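Local coordinates for protein putative histidinol-phosphate aminotransferase (Burkholderia pseudomallei, PDB 3P1T) that probably catalyses the pyridoxal-phosphate-dependent transamination between histidinol phosphate and 2-oxoglutarate, as a putative aminotransferase of histidine biosynthesis, at residues R258-A262 with S275-V280. Residues are numbered along the deposited sequence; the frame is centred on the assembly and turned at random.
With EDO (1,2-ethanediol), chain G; SO4 (sulfate ion), chain E.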
loop_
_atom_site.group_PDB
_atom_site.type_symbol
_atom_site.label_atom_id
_atom_site.label_comp_id
_atom_site.label_asym_id
_atom_site.label_seq_id
_atom_site.Cartn_x
_atom_site.Cartn_y
_atom_site.Cartn_z
ATOM N N ARG A 258 4.735 -25.606 -20.125
ATOM C CA ARG A 258 6.175 -25.435 -19.843
ATOM C C ARG A 258 6.965 -26.626 -20.438
ATOM O O ARG A 258 8.012 -26.439 -21.064
ATOM C CB ARG A 258 6.426 -25.302 -18.333
ATOM C CG ARG A 258 7.861 -24.934 -17.945
ATOM C CD ARG A 258 8.026 -24.824 -16.432
ATOM N NE ARG A 258 7.819 -26.101 -15.737
ATOM C CZ ARG A 258 7.567 -26.228 -14.434
ATOM N NH1 ARG A 258 7.454 -25.156 -13.665
ATOM N NH2 ARG A 258 7.390 -27.426 -13.901
ATOM N N ARG A 259 6.415 -27.839 -20.296
ATOM C CA ARG A 259 7.016 -29.046 -20.831
ATOM C C ARG A 259 7.009 -28.971 -22.376
ATOM O O ARG A 259 8.061 -29.202 -22.989
ATOM C CB ARG A 259 6.273 -30.285 -20.292
ATOM C CG ARG A 259 6.689 -31.651 -20.876
ATOM C CD ARG A 259 8.178 -31.958 -20.825
ATOM N NE ARG A 259 8.703 -32.013 -19.468
ATOM C CZ ARG A 259 9.974 -31.806 -19.163
ATOM N NH1 ARG A 259 10.849 -31.491 -20.113
ATOM N NH2 ARG A 259 10.378 -31.874 -17.901
ATOM N N ARG A 260 5.862 -28.579 -22.984
ATOM C CA ARG A 260 5.712 -28.422 -24.436
ATOM C C ARG A 260 6.732 -27.410 -24.981
ATOM O O ARG A 260 7.484 -27.752 -25.888
ATOM C CB ARG A 260 4.275 -27.991 -24.833
ATOM C CG ARG A 260 4.172 -27.547 -26.308
ATOM C CD ARG A 260 2.774 -27.462 -26.856
ATOM N NE ARG A 260 2.192 -26.133 -26.727
ATOM C CZ ARG A 260 1.972 -25.311 -27.748
ATOM N NH1 ARG A 260 2.285 -25.678 -28.988
ATOM N NH2 ARG A 260 1.410 -24.127 -27.543
ATOM N N VAL A 261 6.754 -26.183 -24.431
ATOM C CA VAL A 261 7.617 -25.100 -24.901
ATOM C C VAL A 261 9.108 -25.504 -24.753
ATOM O O VAL A 261 9.846 -25.359 -25.732
ATOM C CB VAL A 261 7.292 -23.766 -24.176
ATOM C CG1 VAL A 261 8.322 -22.686 -24.487
ATOM C CG2 VAL A 261 5.910 -23.278 -24.573
ATOM N N ALA A 262 9.523 -26.053 -23.581
ATOM C CA ALA A 262 10.902 -26.482 -23.348
ATOM C C ALA A 262 11.338 -27.571 -24.366
ATOM O O ALA A 262 12.396 -27.430 -24.990
ATOM C CB ALA A 262 11.065 -26.994 -21.923
ATOM N N SER A 275 13.207 -25.661 -15.327
ATOM C CA SER A 275 12.476 -24.649 -14.576
ATOM C C SER A 275 11.483 -25.262 -13.651
ATOM O O SER A 275 10.827 -26.247 -14.013
ATOM C CB SER A 275 11.744 -23.686 -15.506
ATOM O OG SER A 275 11.065 -22.683 -14.758
ATOM N N GLU A 276 11.316 -24.620 -12.478
ATOM C CA GLU A 276 10.345 -24.973 -11.449
ATOM C C GLU A 276 9.316 -23.850 -11.306
ATOM O O GLU A 276 8.470 -23.901 -10.428
ATOM C CB GLU A 276 11.065 -25.243 -10.128
ATOM C CG GLU A 276 11.771 -26.577 -10.072
ATOM C CD GLU A 276 10.818 -27.706 -9.767
ATOM O OE1 GLU A 276 10.573 -27.952 -8.565
ATOM O OE2 GLU A 276 10.290 -28.320 -10.723
ATOM N N ALA A 277 9.383 -22.842 -12.178
ATOM C CA ALA A 277 8.473 -21.688 -12.159
ATOM C C ALA A 277 7.609 -21.664 -13.441
ATOM O O ALA A 277 7.640 -22.639 -14.176
ATOM C CB ALA A 277 9.274 -20.413 -12.018
ATOM N N ASN A 278 6.854 -20.575 -13.712
ATOM C CA ASN A 278 5.957 -20.455 -14.870
ATOM C C ASN A 278 6.649 -19.817 -16.097
ATOM O O ASN A 278 6.005 -19.132 -16.894
ATOM C CB ASN A 278 4.718 -19.618 -14.483
ATOM C CG ASN A 278 4.999 -18.246 -13.929
ATOM O OD1 ASN A 278 6.121 -17.901 -13.529
ATOM N ND2 ASN A 278 3.959 -17.451 -13.834
ATOM N N PHE A 279 7.940 -20.080 -16.272
ATOM C CA PHE A 279 8.732 -19.517 -17.360
ATOM C C PHE A 279 9.909 -20.413 -17.660
ATOM O O PHE A 279 10.172 -21.321 -16.875
ATOM C CB PHE A 279 9.224 -18.096 -16.980
ATOM C CG PHE A 279 10.036 -18.030 -15.706
ATOM C CD1 PHE A 279 11.362 -18.449 -15.683
ATOM C CD2 PHE A 279 9.470 -17.570 -14.529
ATOM C CE1 PHE A 279 12.094 -18.437 -14.495
ATOM C CE2 PHE A 279 10.218 -17.520 -13.349
ATOM C CZ PHE A 279 11.522 -17.952 -13.341
ATOM N N VAL A 280 10.660 -20.133 -18.751
ATOM C CA VAL A 280 11.875 -20.889 -19.093
ATOM C C VAL A 280 12.989 -19.905 -19.474
ATOM O O VAL A 280 12.723 -18.906 -20.164
ATOM C CB VAL A 280 11.688 -21.969 -20.194
ATOM C CG1 VAL A 280 10.878 -23.161 -19.685
ATOM C CG2 VAL A 280 11.097 -21.390 -21.482
HETATM C C1 EDO G . 9.818 -28.563 -16.931
HETATM O O1 EDO G . 10.297 -27.888 -18.111
HETATM C C2 EDO G . 10.928 -28.595 -15.866
HETATM O O2 EDO G . 10.491 -29.036 -14.558
HETATM S S SO4 E . 13.873 -30.457 -17.806
HETATM O O1 SO4 E . 15.277 -30.466 -17.397
HETATM O O2 SO4 E . 13.075 -31.165 -16.767
HETATM O O3 SO4 E . 13.759 -31.156 -19.085
HETATM O O4 SO4 E . 13.392 -29.062 -17.992
HETATM O O HOH W 1 7.361 -28.411 -11.325
#
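Arg258 and Ala262, one turn apart on helix 244-267, have their CA atoms nearest those of Phe279 and Val280, at 6.9 and 7.1 Å respectively. Arg258 supplies most of the helix side of the contact. Its chain runs out extended, with CG anti to the backbone N (chi1 -172°), and bends at chi3 to bring the guanidinium against the 275-277 loop. NH1 donates to Ala277 O at 2.6 Å. That oxygen lies in the guanidinium plane, and NH1 also bonds Tyr176 O. Ser275 O sits over the centre of one guanidinium face, with CZ to Ser275 O at 3.3 Å. At the edge, one water accepts from Arg258 NH2 and donates to Glu276 OE2, an oxygen also bonded to Ser178 OG. The loop leads into a strand that is outermost, within this chain, in the small four-stranded sheet of this class I/II aminotransferase fold, and helix 244-267 packs on that sheet. Ser275 OG accepts from Ala277 N at 3.1 Å, an ST turn. The same hydroxyl donates to Phe279 O at 2.7 Å. The rest of the packing is apolar. Val280 CG1 meets Arg258 CG at 3.9 Å and Ala262 CB, while Val280 CG2 faces Val261 CG1 at 4.3 Å. An ethanediol, probably from the crystallisation liquor, makes a weak bond to Ser275 O. Arg259 holds a sulfate, probably also from the liquor, through NH1 and NH2, and its NH1 forms a salt bridge with Asp263.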